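Endoglucanase (Thermotoga maritima, PDB 1VHO) probably acts as an aminopeptidase of the M42 family that uses two divalent metal ions. Local coordinates at residues A223-V228 / T298-I303; G115-H120 / E135-L140; E36-E41 / V183-K188; Y104-I109 / C143-R148; K9-L14 / N173-G178. All blocks are in the same frame, centred on the assembly; numbering follows the deposited sequence.

Contact 1: A223-V228 / T298-I303; sequences AIVMDV and TSLISI
Strands 222-229 and 297-304 are parallel neighbours in the mixed sheet of the M42 catalytic domain, and Ala223 to Val228 pairs residue for residue with Thr298 to Ile303. Five backbone hydrogen bonds join them, among them Val225 N to Ser299 O at 2.9 Å and Ile303 N to Asp227 O at 3.0 Å. Asp227 N meets Ile301 O at 3.2 Å and less straight, 142° at the hydrogen. On one face CG2 of Ile224, anti to its backbone N, touches Ile301 CD1 at 3.6 Å; beside this pair selenomethionine Met226 runs alongside Ile301, its bent chain bringing CE to 4.2 Å from Ile301 CB. On the other face Leu300 CD1 lies 3.9 Å from Asp227 CB and also meets Val225 CG1, while Ser302 OG comes to 3.4 Å from Asp227 CB. The Asp227 carboxylate, predicted to bind a zinc ion, has a salt bridge from OD1 to Arg281, and the same oxygen takes a weak bond from Val228 N. Helices 171-187, 256-268 and 317-333 pack on the face of Ile224, Met226 and Ile301; Phe288 lies against Val225 and Leu300, and strand 61-67 pairs with the far edge of strand 222-229.

Contact 2: G115-H120 / E135-L140; sequences GMLAPH and EIFVDL
Two direct hydrogen bonds tie Gly115 and Ala118 to the segment 135-140. Gly115 N reaches Phe137 O at 2.8 Å, nearly straight at 172°, and Ala118 N reaches Asp139 OD2 at 2.8 Å, coming from above the carboxylate plane. Two waters add to this: one links Met116 O with Asp139 N, and the other donates to both Ala118 O and Asp139 OD2, giving that oxygen a second partner. OD1 is taken up by Ser141 and Gln81. Strand 137-139 is an outermost strand of the six-stranded antiparallel sheet, paired through its backbone with strand 82-87, and the loop after strand 108-113 is thus fastened beside it. The apolar part centres on the Phe137 ring. Gly115 CA sits over one face as a CH-pi contact, 3.8 Å from the ring centroid and displaced toward the rim, whereas Leu117 CD2 meets the edge, 3.8 Å from Phe137 CE1. The ring of Phe82 meets that of Phe137 nearly perpendicularly and also touches Leu117. An alanine in place of Phe137 would probably open a gap against Gly115 CA and Leu117 CD2. Ala118 CB also rests against Asp139 OD2, at 3.5 Å.

Contact 3: E36-E41 / V183-K188; sequences EPFVDE and VLEFLK
Leu184 meets Phe38 and Val39 where the last turns of helix 171-187 pack against the loop between helix 25-35 and strand 41-44, at the surface of the catalytic domain. Its CB lies 3.9 Å from Phe38 CB, and its CD1 is 3.7 Å from Val39 CG1, with CD2 touching the same methyl. The Leu184 carbonyl turns to a water, which donates to Leu184 O and also to Phe38 O and so bridges helix and loop. Glu185 follows, running side by side with the Phe38 ring. Its CA stands over the ring centre as a CH-pi contact, 4.0 Å from the centroid, while CG approaches Phe38 CZ at 3.9 Å; Pro37 CB lies over the opposite face, so the ring is sandwiched. The Glu185 carboxylate leads away from the loop, and OE2 forms a salt bridge with Lys182. Lys188 then crosses the aromatic side chain at about a right angle, its CG at the ring edge and 3.4 Å from Phe38 CD1. The chain bends at chi2 (-75°), which places CD; farther on, Lys188 CE lies 3.4 Å from Phe38 CA. The ammonium group ends on the loop backbone, Lys188 NZ donating to Pro37 O at 3.1 Å.

Contact 4: Y104-I109 / C143-R148; sequences YTKNGI and CERGVR. Unlike the reference sequence in segment 143-148: Gly146 (reference Asp). With SO4 (sulfate ion), chain E.
Asn107 lies across the Arg145 guanidinium, the amide and guanidinium planes 42° apart. Asn107 CG stands over one face, and although OD1 is 3.0 Å from Arg145 NH2, the angle is too poor for a hydrogen bond. The edge of the guanidinium is turned to a sulfate ion, probably from the crystallisation liquor: Arg145 NE donates to sulfate O1 at 2.8 Å and NH2 weakly to O4, though the position of O1 is uncertain. Lys106 NZ is modelled implausibly close to the sulfate, and that placement is doubtful; this ammonium is also near a like charge, Lys106 NZ lying 4.3 Å from Arg145 NH2.

Arg148 crosses Lys106 at about a right angle, with Arg148 CD 3.8 Å from Lys106 CD and Arg148 NH1 at 3.7 Å from Lys106 CB. Nearby, Thr105 CG2 touches Val147 CG2 at 3.7 Å. With chi1 at 75°, Thr105 OG1 is placed to accept from Asn107 N, an ST turn, and to donate to Gly108 O at 2.9 Å. A water donates to both Thr105 OG1 and Gly146 O. Residue 146 is glycine here and aspartate in the reference sequence. A valine in place of Thr105 removes the hydroxyl, and the turn would probably be less firmly held, with Asn107 N losing its acceptor and Gly108 O one of its donors. The first segment forms the tip of a beta hairpin, its type I turn from Thr105 to Gly108 joining strands 100-105 and 108-113 of the antiparallel sheet.

Contact 5: K9-L14 / N173-G178; sequences KLLMEL and NRASCG
Leu14 packs against Arg174 and Gly178 where helix 7-16 crosses helix 171-187, the short segments at 135° with their axes 9.1 Å apart. Leu14 CD1 extends to 3.6 Å from Gly178 N and CA, with Cys177 CB a little farther off. Leu11 has a similar conformation, and its CD2 reaches Ala175 CA at 3.6 Å. Leu10 differs: with chi1 at 168° its CG is anti to the backbone N, and CD2 comes to 4.0 Å from Gly178 O. Gly178 leaves room for Leu11 CD2, with which a CB at this position would clash.

Arg174 starts beside Leu14, with Arg174 CB 3.9 Å from Leu14 CB. Its chain bends at chi2, -72°, and CD then passes 3.4 Å from Leu14 O. NH1 donates to Leu14 O at 2.9 Å, the oxygen lying at the guanidinium edge, close to its plane, and also to Leu17 O. NE binds Val68 O, and NH2 forms a salt bridge with Glu70. With every nitrogen of its guanidinium engaged, the buried arginine is probably held in a fixed orientation and its charge balanced, joining the end of helix 7-16 to the loop after strand 61-67, which ends at His67, a predicted zinc ligand.

Contacts 1, 3 and 5 lie in the catalytic domain, whereas contacts 2 and 4 join loops to the six-stranded antiparallel sheet; the centres of contacts 1 and 2 are about 40 Å apart. Helix 171-187 serves contact 5 near its start and contact 3 near its end, their centres about 16 Å apart. Contacts 1 and 5 touch directly, Met226 CB lying 3.5 Å from Ser176 OG, and both adjoin the predicted metal site: contact 1 supplies Asp227, and in contact 5 the Arg174 side chain is about 7 Å from that of Asp172. Contacts 2 and 4, about 16 Å apart between centres, are linked through adjoining sequence and lie away from that site.

Contact 1: A223-V228 / T298-I303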
# COMPACT_ATOMS: atom_id res chain seq x y z
N ALA A 223 3.04 -7.34 16.91
CA ALA A 223 2.66 -7.03 15.52
C ALA A 223 3.21 -5.66 15.13
O ALA A 223 3.21 -4.75 15.96
CB ALA A 223 1.15 -6.99 15.40
N ILE A 224 3.68 -5.56 13.89
CA ILE A 224 4.17 -4.25 13.42
C ILE A 224 3.31 -3.93 12.17
O ILE A 224 3.34 -4.69 11.21
CB ILE A 224 5.66 -4.25 13.13
CG1 ILE A 224 6.45 -4.80 14.37
CG2 ILE A 224 6.12 -2.83 12.79
CD1 ILE A 224 7.99 -4.58 14.18
N VAL A 225 2.57 -2.85 12.23
CA VAL A 225 1.69 -2.45 11.13
C VAL A 225 2.41 -1.39 10.31
O VAL A 225 2.92 -0.44 10.87
CB VAL A 225 0.35 -1.87 11.64
CG1 VAL A 225 -0.47 -1.23 10.54
CG2 VAL A 225 -0.45 -2.95 12.36
N MSE A 226 2.37 -1.54 8.98
CA MSE A 226 3.05 -0.58 8.12
C MSE A 226 2.07 0.51 7.69
O MSE A 226 0.93 0.19 7.35
CB MSE A 226 3.47 -1.29 6.82
CG MSE A 226 4.41 -2.46 6.94
SE MSE A 226 6.16 -1.82 7.41
CE MSE A 226 6.05 -1.95 9.32
N ASP A 227 2.60 1.70 7.48
CA ASP A 227 1.76 2.78 6.97
C ASP A 227 2.70 3.76 6.27
O ASP A 227 3.89 3.45 6.09
CB ASP A 227 1.00 3.47 8.11
CG ASP A 227 -0.32 4.09 7.66
OD1 ASP A 227 -0.55 4.34 6.46
OD2 ASP A 227 -1.17 4.33 8.54
N VAL A 228 2.16 4.87 5.81
CA VAL A 228 2.99 5.90 5.19
C VAL A 228 2.61 7.23 5.87
O VAL A 228 1.50 7.31 6.43
CB VAL A 228 2.81 6.06 3.67
CG1 VAL A 228 3.41 4.83 2.94
CG2 VAL A 228 1.33 6.18 3.36
N THR A 298 1.39 -3.93 19.82
CA THR A 298 1.55 -3.41 18.47
C THR A 298 2.36 -2.14 18.33
O THR A 298 2.46 -1.27 19.19
CB THR A 298 0.15 -3.18 17.84
OG1 THR A 298 -0.68 -4.35 18.00
CG2 THR A 298 0.26 -2.95 16.34
N SER A 299 3.06 -2.07 17.19
CA SER A 299 3.86 -0.92 16.83
C SER A 299 3.42 -0.44 15.43
O SER A 299 3.09 -1.30 14.60
CB SER A 299 5.35 -1.28 16.78
OG SER A 299 6.08 -0.18 16.21
N LEU A 300 3.41 0.85 15.19
CA LEU A 300 3.09 1.43 13.89
C LEU A 300 4.37 2.07 13.35
O LEU A 300 5.02 2.85 14.05
CB LEU A 300 2.02 2.52 13.98
CG LEU A 300 1.72 3.24 12.63
CD1 LEU A 300 0.85 2.27 11.81
CD2 LEU A 300 0.97 4.52 12.96
N ILE A 301 4.81 1.66 12.17
CA ILE A 301 6.02 2.23 11.57
C ILE A 301 5.67 2.64 10.13
O ILE A 301 5.12 1.81 9.40
CB ILE A 301 7.24 1.32 11.60
CG1 ILE A 301 7.53 0.81 13.04
CG2 ILE A 301 8.49 2.06 11.11
CD1 ILE A 301 8.58 -0.22 13.17
N SER A 302 6.05 3.83 9.75
CA SER A 302 5.70 4.40 8.48
C SER A 302 6.85 4.82 7.59
O SER A 302 7.91 5.22 8.06
CB SER A 302 4.85 5.70 8.71
OG SER A 302 3.61 5.33 9.35
N ILE A 303 6.57 4.74 6.28
CA ILE A 303 7.53 5.20 5.27
C ILE A 303 7.16 6.64 4.87
O ILE A 303 5.98 6.91 4.57
CB ILE A 303 7.42 4.27 4.04
CG1 ILE A 303 8.04 2.89 4.34
CG2 ILE A 303 8.12 4.90 2.83
CD1 ILE A 303 9.51 2.87 4.70

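Contact 2: G115-H120 / E135-L140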
# COMPACT_ATOMS: atom_id res chain seq x y z
N GLY A 115 -12.75 14.24 -17.06
CA GLY A 115 -13.26 15.55 -17.32
C GLY A 115 -12.89 16.19 -18.63
O GLY A 115 -13.33 17.31 -18.92
N MSE A 116 -12.11 15.52 -19.50
CA MSE A 116 -11.73 16.08 -20.74
C MSE A 116 -12.82 15.92 -21.81
O MSE A 116 -13.23 14.81 -22.07
CB MSE A 116 -10.44 15.41 -21.31
CG MSE A 116 -9.97 16.18 -22.59
SE MSE A 116 -8.25 15.32 -23.09
CE MSE A 116 -8.87 13.85 -24.00
N LEU A 117 -13.18 16.99 -22.49
CA LEU A 117 -14.17 16.88 -23.56
C LEU A 117 -13.45 16.75 -24.91
O LEU A 117 -12.40 17.38 -25.10
CB LEU A 117 -14.99 18.21 -23.69
CG LEU A 117 -15.84 18.53 -22.43
CD1 LEU A 117 -16.48 19.91 -22.53
CD2 LEU A 117 -16.87 17.43 -22.24
N ALA A 118 -14.04 16.00 -25.82
CA ALA A 118 -13.50 15.92 -27.19
C ALA A 118 -13.70 17.31 -27.82
O ALA A 118 -14.62 18.04 -27.40
CB ALA A 118 -14.37 14.96 -28.01
N PRO A 119 -12.82 17.75 -28.69
CA PRO A 119 -12.97 19.06 -29.32
C PRO A 119 -14.39 19.28 -29.82
O PRO A 119 -14.92 18.47 -30.57
CB PRO A 119 -11.98 19.01 -30.46
CG PRO A 119 -10.89 18.04 -29.97
CD PRO A 119 -11.67 16.97 -29.25
N HIS A 120 -15.03 20.36 -29.37
CA HIS A 120 -16.38 20.67 -29.81
C HIS A 120 -16.68 22.15 -29.49
O HIS A 120 -16.30 22.63 -28.40
CB HIS A 120 -17.38 19.78 -28.98
CG HIS A 120 -18.77 20.00 -29.49
ND1 HIS A 120 -19.27 19.44 -30.65
CD2 HIS A 120 -19.75 20.87 -29.03
CE1 HIS A 120 -20.51 19.89 -30.86
NE2 HIS A 120 -20.81 20.73 -29.90
N GLU A 135 -19.41 15.90 -11.05
CA GLU A 135 -19.30 14.56 -11.58
C GLU A 135 -17.93 14.22 -12.19
O GLU A 135 -17.25 15.02 -12.81
CB GLU A 135 -20.33 14.27 -12.66
CG GLU A 135 -21.77 14.58 -12.30
CD GLU A 135 -22.68 14.38 -13.50
OE1 GLU A 135 -23.13 15.40 -14.07
OE2 GLU A 135 -22.93 13.21 -13.86
N ILE A 136 -17.59 12.95 -12.01
CA ILE A 136 -16.34 12.39 -12.56
C ILE A 136 -16.76 11.71 -13.87
O ILE A 136 -17.56 10.80 -13.80
CB ILE A 136 -15.80 11.27 -11.65
CG1 ILE A 136 -15.66 11.81 -10.22
CG2 ILE A 136 -14.45 10.75 -12.16
CD1 ILE A 136 -14.89 13.09 -10.15
N PHE A 137 -16.24 12.16 -15.01
CA PHE A 137 -16.68 11.52 -16.24
C PHE A 137 -15.56 11.42 -17.27
O PHE A 137 -14.53 12.06 -17.14
CB PHE A 137 -17.82 12.37 -16.89
CG PHE A 137 -17.41 13.68 -17.46
CD1 PHE A 137 -17.08 13.81 -18.80
CD2 PHE A 137 -17.30 14.81 -16.65
CE1 PHE A 137 -16.67 15.03 -19.31
CE2 PHE A 137 -16.90 16.04 -17.14
CZ PHE A 137 -16.57 16.14 -18.50
N VAL A 138 -15.82 10.63 -18.30
CA VAL A 138 -14.91 10.53 -19.44
C VAL A 138 -15.80 10.68 -20.68
O VAL A 138 -17.00 10.33 -20.57
CB VAL A 138 -14.04 9.30 -19.52
CG1 VAL A 138 -13.02 9.35 -18.36
CG2 VAL A 138 -14.80 7.98 -19.52
N ASP A 139 -15.28 11.30 -21.71
CA ASP A 139 -16.01 11.53 -22.97
C ASP A 139 -15.79 10.30 -23.85
O ASP A 139 -14.68 10.07 -24.35
CB ASP A 139 -15.49 12.81 -23.63
CG ASP A 139 -16.28 13.25 -24.86
OD1 ASP A 139 -16.81 12.38 -25.58
OD2 ASP A 139 -16.28 14.48 -25.11
N LEU A 140 -16.81 9.48 -23.99
CA LEU A 140 -16.81 8.24 -24.76
C LEU A 140 -16.50 8.36 -26.22
O LEU A 140 -16.01 7.40 -26.85
CB LEU A 140 -18.15 7.52 -24.60
CG LEU A 140 -18.31 6.47 -23.50
CD1 LEU A 140 -17.32 6.63 -22.36
CD2 LEU A 140 -19.75 6.51 -22.98
O HOH W 1 -12.57 12.27 -21.30
O HOH W 2 -16.98 16.83 -26.54

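Contact 3: E36-E41 / V183-K188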
# COMPACT_ATOMS: atom_id res chain seq x y z
N GLU A 36 8.13 -16.16 -2.84
CA GLU A 36 8.29 -17.61 -2.85
C GLU A 36 9.63 -18.16 -2.46
O GLU A 36 9.74 -19.12 -1.68
CB GLU A 36 8.03 -18.13 -4.31
CG GLU A 36 6.62 -18.54 -4.49
CD GLU A 36 6.38 -19.45 -5.70
OE1 GLU A 36 7.16 -19.41 -6.67
OE2 GLU A 36 5.33 -20.14 -5.56
N PRO A 37 10.73 -17.66 -2.97
CA PRO A 37 12.05 -18.17 -2.63
C PRO A 37 12.47 -17.86 -1.19
O PRO A 37 13.53 -18.33 -0.73
CB PRO A 37 12.98 -17.41 -3.55
CG PRO A 37 12.10 -16.90 -4.67
CD PRO A 37 10.81 -16.61 -4.01
N PHE A 38 11.70 -17.07 -0.46
CA PHE A 38 12.07 -16.62 0.87
C PHE A 38 11.13 -17.02 1.97
O PHE A 38 11.24 -16.54 3.13
CB PHE A 38 12.17 -15.07 0.79
CG PHE A 38 13.08 -14.60 -0.32
CD1 PHE A 38 14.41 -14.93 -0.33
CD2 PHE A 38 12.59 -13.80 -1.34
CE1 PHE A 38 15.28 -14.48 -1.32
CE2 PHE A 38 13.42 -13.35 -2.36
CZ PHE A 38 14.77 -13.72 -2.36
N VAL A 39 10.10 -17.80 1.68
CA VAL A 39 9.18 -18.25 2.69
C VAL A 39 9.08 -19.79 2.74
O VAL A 39 9.35 -20.47 1.76
CB VAL A 39 7.74 -17.72 2.53
CG1 VAL A 39 7.70 -16.20 2.60
CG2 VAL A 39 7.06 -18.17 1.23
N ASP A 40 8.67 -20.29 3.91
CA ASP A 40 8.45 -21.75 4.02
C ASP A 40 7.12 -22.04 3.33
O ASP A 40 6.96 -23.11 2.73
CB ASP A 40 8.39 -22.17 5.50
CG ASP A 40 9.83 -22.11 6.01
OD1 ASP A 40 10.19 -21.22 6.77
OD2 ASP A 40 10.61 -22.97 5.55
N GLU A 41 6.17 -21.12 3.46
CA GLU A 41 4.88 -21.28 2.79
C GLU A 41 4.16 -19.94 2.64
O GLU A 41 4.52 -18.95 3.29
CB GLU A 41 3.94 -22.25 3.48
CG GLU A 41 3.76 -22.08 4.96
CD GLU A 41 2.91 -23.17 5.61
OE1 GLU A 41 3.46 -24.19 6.06
OE2 GLU A 41 1.68 -22.98 5.68
N VAL A 183 11.93 -7.50 3.65
CA VAL A 183 12.19 -8.17 4.95
C VAL A 183 12.43 -9.68 4.73
O VAL A 183 13.33 -10.29 5.30
CB VAL A 183 10.98 -8.03 5.88
CG1 VAL A 183 11.12 -8.88 7.15
CG2 VAL A 183 10.80 -6.57 6.30
N LEU A 184 11.55 -10.31 3.94
CA LEU A 184 11.70 -11.76 3.70
C LEU A 184 13.02 -12.05 3.02
O LEU A 184 13.74 -13.00 3.40
CB LEU A 184 10.50 -12.28 2.90
CG LEU A 184 9.17 -12.29 3.68
CD1 LEU A 184 8.00 -12.56 2.75
CD2 LEU A 184 9.17 -13.38 4.76
N GLU A 185 13.43 -11.22 2.06
CA GLU A 185 14.71 -11.41 1.41
C GLU A 185 15.84 -11.31 2.42
O GLU A 185 16.70 -12.20 2.45
CB GLU A 185 14.91 -10.42 0.25
CG GLU A 185 16.26 -10.63 -0.43
CD GLU A 185 16.71 -9.43 -1.22
OE1 GLU A 185 17.94 -9.31 -1.43
OE2 GLU A 185 15.88 -8.60 -1.59
N PHE A 186 15.83 -10.30 3.29
CA PHE A 186 16.87 -10.15 4.30
C PHE A 186 16.91 -11.24 5.36
O PHE A 186 18.01 -11.57 5.84
CB PHE A 186 16.68 -8.78 5.00
CG PHE A 186 16.88 -7.61 4.05
CD1 PHE A 186 17.49 -7.76 2.83
CD2 PHE A 186 16.47 -6.35 4.45
CE1 PHE A 186 17.67 -6.68 1.98
CE2 PHE A 186 16.66 -5.25 3.64
CZ PHE A 186 17.27 -5.40 2.39
N LEU A 187 15.79 -11.81 5.76
CA LEU A 187 15.70 -12.84 6.76
C LEU A 187 16.43 -14.13 6.36
O LEU A 187 16.80 -14.92 7.24
CB LEU A 187 14.28 -13.17 7.17
CG LEU A 187 13.61 -12.10 8.07
CD1 LEU A 187 12.14 -12.46 8.26
CD2 LEU A 187 14.30 -12.06 9.43
N LYS A 188 16.61 -14.33 5.06
CA LYS A 188 17.36 -15.49 4.57
C LYS A 188 18.78 -15.57 5.10
O LYS A 188 19.35 -16.68 5.22
CB LYS A 188 17.39 -15.39 3.02
CG LYS A 188 15.98 -15.86 2.55
CD LYS A 188 15.97 -17.36 2.72
CE LYS A 188 14.62 -18.02 2.67
NZ LYS A 188 14.83 -19.34 1.93
O HOH W 3 13.31 -15.50 4.47

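Contact 4: Y104-I109 / C143-R148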
# COMPACT_ATOMS: atom_id res chain seq x y z
N TYR A 104 -10.50 -0.98 -17.67
CA TYR A 104 -10.57 -2.34 -18.14
C TYR A 104 -11.91 -2.59 -18.81
O TYR A 104 -12.95 -2.43 -18.16
CB TYR A 104 -10.41 -3.34 -16.96
CG TYR A 104 -8.94 -3.32 -16.51
CD1 TYR A 104 -8.49 -2.47 -15.53
CD2 TYR A 104 -8.05 -4.20 -17.14
CE1 TYR A 104 -7.15 -2.44 -15.16
CE2 TYR A 104 -6.71 -4.22 -16.75
CZ TYR A 104 -6.28 -3.32 -15.78
OH TYR A 104 -4.94 -3.31 -15.47
N THR A 105 -11.89 -2.97 -20.07
CA THR A 105 -13.14 -3.27 -20.79
C THR A 105 -13.05 -4.69 -21.35
O THR A 105 -12.02 -5.38 -21.35
CB THR A 105 -13.37 -2.29 -21.97
OG1 THR A 105 -12.48 -2.61 -23.08
CG2 THR A 105 -13.12 -0.86 -21.52
N LYS A 106 -14.18 -5.12 -21.95
CA LYS A 106 -14.18 -6.45 -22.58
C LYS A 106 -13.20 -6.52 -23.72
O LYS A 106 -12.83 -7.64 -24.11
CB LYS A 106 -15.61 -6.78 -23.07
CG LYS A 106 -16.03 -5.97 -24.29
CD LYS A 106 -17.55 -5.92 -24.40
CE LYS A 106 -18.12 -5.98 -25.79
NZ LYS A 106 -17.25 -5.39 -26.85
N ASN A 107 -12.79 -5.40 -24.34
CA ASN A 107 -11.89 -5.39 -25.45
C ASN A 107 -10.44 -5.12 -25.10
O ASN A 107 -9.59 -5.14 -26.00
CB ASN A 107 -12.31 -4.27 -26.45
CG ASN A 107 -13.74 -4.48 -26.92
OD1 ASN A 107 -14.04 -5.53 -27.48
ND2 ASN A 107 -14.61 -3.52 -26.66
N GLY A 108 -10.14 -4.84 -23.83
CA GLY A 108 -8.72 -4.57 -23.48
C GLY A 108 -8.77 -3.33 -22.56
O GLY A 108 -9.79 -3.02 -21.95
N ILE A 109 -7.72 -2.57 -22.52
CA ILE A 109 -7.66 -1.37 -21.67
C ILE A 109 -7.90 -0.13 -22.51
O ILE A 109 -7.28 -0.02 -23.58
CB ILE A 109 -6.23 -1.35 -21.05
CG1 ILE A 109 -6.11 -2.63 -20.19
CG2 ILE A 109 -6.03 -0.11 -20.20
CD1 ILE A 109 -4.74 -2.75 -19.49
N CYS A 143 -12.96 7.24 -26.98
CA CYS A 143 -12.46 5.88 -26.84
C CYS A 143 -12.44 5.11 -28.16
O CYS A 143 -13.22 5.36 -29.05
CB CYS A 143 -13.22 5.01 -25.84
SG CYS A 143 -13.87 5.79 -24.40
N GLU A 144 -11.60 4.07 -28.12
CA GLU A 144 -11.46 3.23 -29.31
C GLU A 144 -12.74 2.47 -29.58
O GLU A 144 -13.26 2.48 -30.70
CB GLU A 144 -10.27 2.28 -29.12
CG GLU A 144 -8.96 3.06 -28.94
CD GLU A 144 -8.68 3.93 -30.15
OE1 GLU A 144 -8.47 5.15 -29.96
OE2 GLU A 144 -8.70 3.40 -31.28
N ARG A 145 -13.21 1.76 -28.58
CA ARG A 145 -14.42 0.98 -28.63
C ARG A 145 -15.24 1.26 -27.36
O ARG A 145 -14.87 2.14 -26.57
CB ARG A 145 -14.18 -0.52 -28.73
CG ARG A 145 -12.98 -1.02 -29.45
CD ARG A 145 -13.19 -2.09 -30.46
NE ARG A 145 -14.14 -3.15 -30.20
CZ ARG A 145 -13.92 -4.40 -30.62
NH1 ARG A 145 -12.80 -4.67 -31.29
NH2 ARG A 145 -14.80 -5.36 -30.39
N GLY A 146 -16.26 0.46 -27.11
CA GLY A 146 -17.08 0.68 -25.94
C GLY A 146 -16.34 0.69 -24.60
O GLY A 146 -15.14 0.56 -24.37
N VAL A 147 -17.12 1.06 -23.62
CA VAL A 147 -16.88 1.13 -22.20
C VAL A 147 -18.28 0.76 -21.67
O VAL A 147 -19.24 1.10 -22.42
CB VAL A 147 -16.34 2.44 -21.70
CG1 VAL A 147 -16.72 2.74 -20.26
CG2 VAL A 147 -14.80 2.48 -21.79
N ARG A 148 -18.42 -0.04 -20.64
CA ARG A 148 -19.76 -0.41 -20.18
C ARG A 148 -19.90 -0.18 -18.68
O ARG A 148 -18.93 -0.16 -17.93
CB ARG A 148 -20.04 -1.90 -20.39
CG ARG A 148 -20.15 -2.41 -21.81
CD ARG A 148 -19.38 -3.71 -21.96
NE ARG A 148 -19.80 -4.78 -21.06
CZ ARG A 148 -19.00 -5.53 -20.32
NH1 ARG A 148 -17.68 -5.38 -20.31
NH2 ARG A 148 -19.50 -6.50 -19.56
S SO4 E . -17.60 -2.83 -28.53
O1 SO4 E . -16.14 -2.55 -28.35
O2 SO4 E . -18.26 -2.91 -27.18
O3 SO4 E . -18.21 -1.72 -29.33
O4 SO4 E . -17.76 -4.13 -29.26
O HOH W 4 -13.27 -1.08 -25.15

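Contact 5: K9-L14 / N173-G178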
# COMPACT_ATOMS: atom_id res chain seq x y z
N LYS A 9 13.57 -0.62 -8.38
CA LYS A 9 12.85 -1.36 -9.43
C LYS A 9 11.66 -2.14 -8.86
O LYS A 9 10.63 -2.22 -9.53
CB LYS A 9 13.76 -2.32 -10.18
CG LYS A 9 13.06 -3.10 -11.30
CD LYS A 9 12.43 -2.16 -12.32
CE LYS A 9 12.55 -2.74 -13.74
NZ LYS A 9 11.25 -3.39 -14.15
N LEU A 10 11.79 -2.75 -7.69
CA LEU A 10 10.70 -3.49 -7.06
C LEU A 10 9.52 -2.53 -6.79
O LEU A 10 8.36 -2.89 -6.97
CB LEU A 10 11.14 -4.09 -5.72
CG LEU A 10 10.06 -4.67 -4.79
CD1 LEU A 10 9.37 -5.87 -5.38
CD2 LEU A 10 10.73 -5.06 -3.45
N LEU A 11 9.85 -1.35 -6.26
CA LEU A 11 8.83 -0.33 -5.99
C LEU A 11 8.17 0.11 -7.30
O LEU A 11 6.92 0.27 -7.25
CB LEU A 11 9.46 0.86 -5.26
CG LEU A 11 9.89 0.53 -3.81
CD1 LEU A 11 10.73 1.71 -3.26
CD2 LEU A 11 8.66 0.30 -2.92
N MSE A 12 8.89 0.36 -8.36
CA MSE A 12 8.23 0.75 -9.62
C MSE A 12 7.32 -0.33 -10.15
O MSE A 12 6.14 -0.08 -10.56
CB MSE A 12 9.33 1.11 -10.66
CG MSE A 12 9.94 2.48 -10.34
SE MSE A 12 11.09 2.98 -11.81
CE MSE A 12 12.50 1.76 -11.52
N GLU A 13 7.74 -1.61 -10.02
CA GLU A 13 6.91 -2.70 -10.53
C GLU A 13 5.63 -2.82 -9.67
O GLU A 13 4.57 -3.02 -10.26
CB GLU A 13 7.64 -4.05 -10.57
CG GLU A 13 8.78 -4.03 -11.57
CD GLU A 13 9.40 -5.40 -11.84
OE1 GLU A 13 9.17 -6.41 -11.16
OE2 GLU A 13 10.18 -5.47 -12.79
N LEU A 14 5.76 -2.62 -8.36
CA LEU A 14 4.57 -2.74 -7.47
C LEU A 14 3.60 -1.60 -7.74
O LEU A 14 2.41 -1.80 -7.81
CB LEU A 14 4.99 -2.75 -6.00
CG LEU A 14 5.62 -4.08 -5.48
CD1 LEU A 14 6.28 -3.84 -4.11
CD2 LEU A 14 4.52 -5.12 -5.39
N ASN A 173 0.35 2.36 -0.37
CA ASN A 173 0.27 0.99 0.11
C ASN A 173 1.42 0.15 -0.48
O ASN A 173 2.01 -0.71 0.18
CB ASN A 173 -1.06 0.31 -0.32
CG ASN A 173 -2.22 0.82 0.53
OD1 ASN A 173 -1.99 1.24 1.67
ND2 ASN A 173 -3.46 0.64 0.06
N ARG A 174 1.76 0.40 -1.75
CA ARG A 174 2.78 -0.43 -2.43
C ARG A 174 4.19 -0.27 -1.85
O ARG A 174 4.96 -1.25 -1.86
CB ARG A 174 2.75 -0.25 -3.92
CG ARG A 174 1.40 -0.57 -4.62
CD ARG A 174 1.10 -2.08 -4.67
NE ARG A 174 -0.34 -2.21 -4.91
CZ ARG A 174 -1.01 -1.88 -6.00
NH1 ARG A 174 -0.41 -1.39 -7.09
NH2 ARG A 174 -2.37 -1.95 -5.93
N ALA A 175 4.52 0.90 -1.29
CA ALA A 175 5.88 1.02 -0.69
C ALA A 175 5.96 0.08 0.50
O ALA A 175 7.00 -0.58 0.67
CB ALA A 175 6.13 2.45 -0.23
N SER A 176 4.88 -0.07 1.27
CA SER A 176 4.85 -0.97 2.42
C SER A 176 4.93 -2.44 1.99
O SER A 176 5.57 -3.27 2.66
CB SER A 176 3.57 -0.75 3.24
OG SER A 176 3.59 0.59 3.81
N CYS A 177 4.27 -2.78 0.88
CA CYS A 177 4.36 -4.12 0.32
C CYS A 177 5.86 -4.35 -0.01
O CYS A 177 6.34 -5.44 0.32
CB CYS A 177 3.57 -4.24 -1.03
SG CYS A 177 1.76 -4.22 -0.65
N GLY A 178 6.53 -3.40 -0.59
CA GLY A 178 7.95 -3.48 -0.96
C GLY A 178 8.80 -3.73 0.33
O GLY A 178 9.70 -4.56 0.34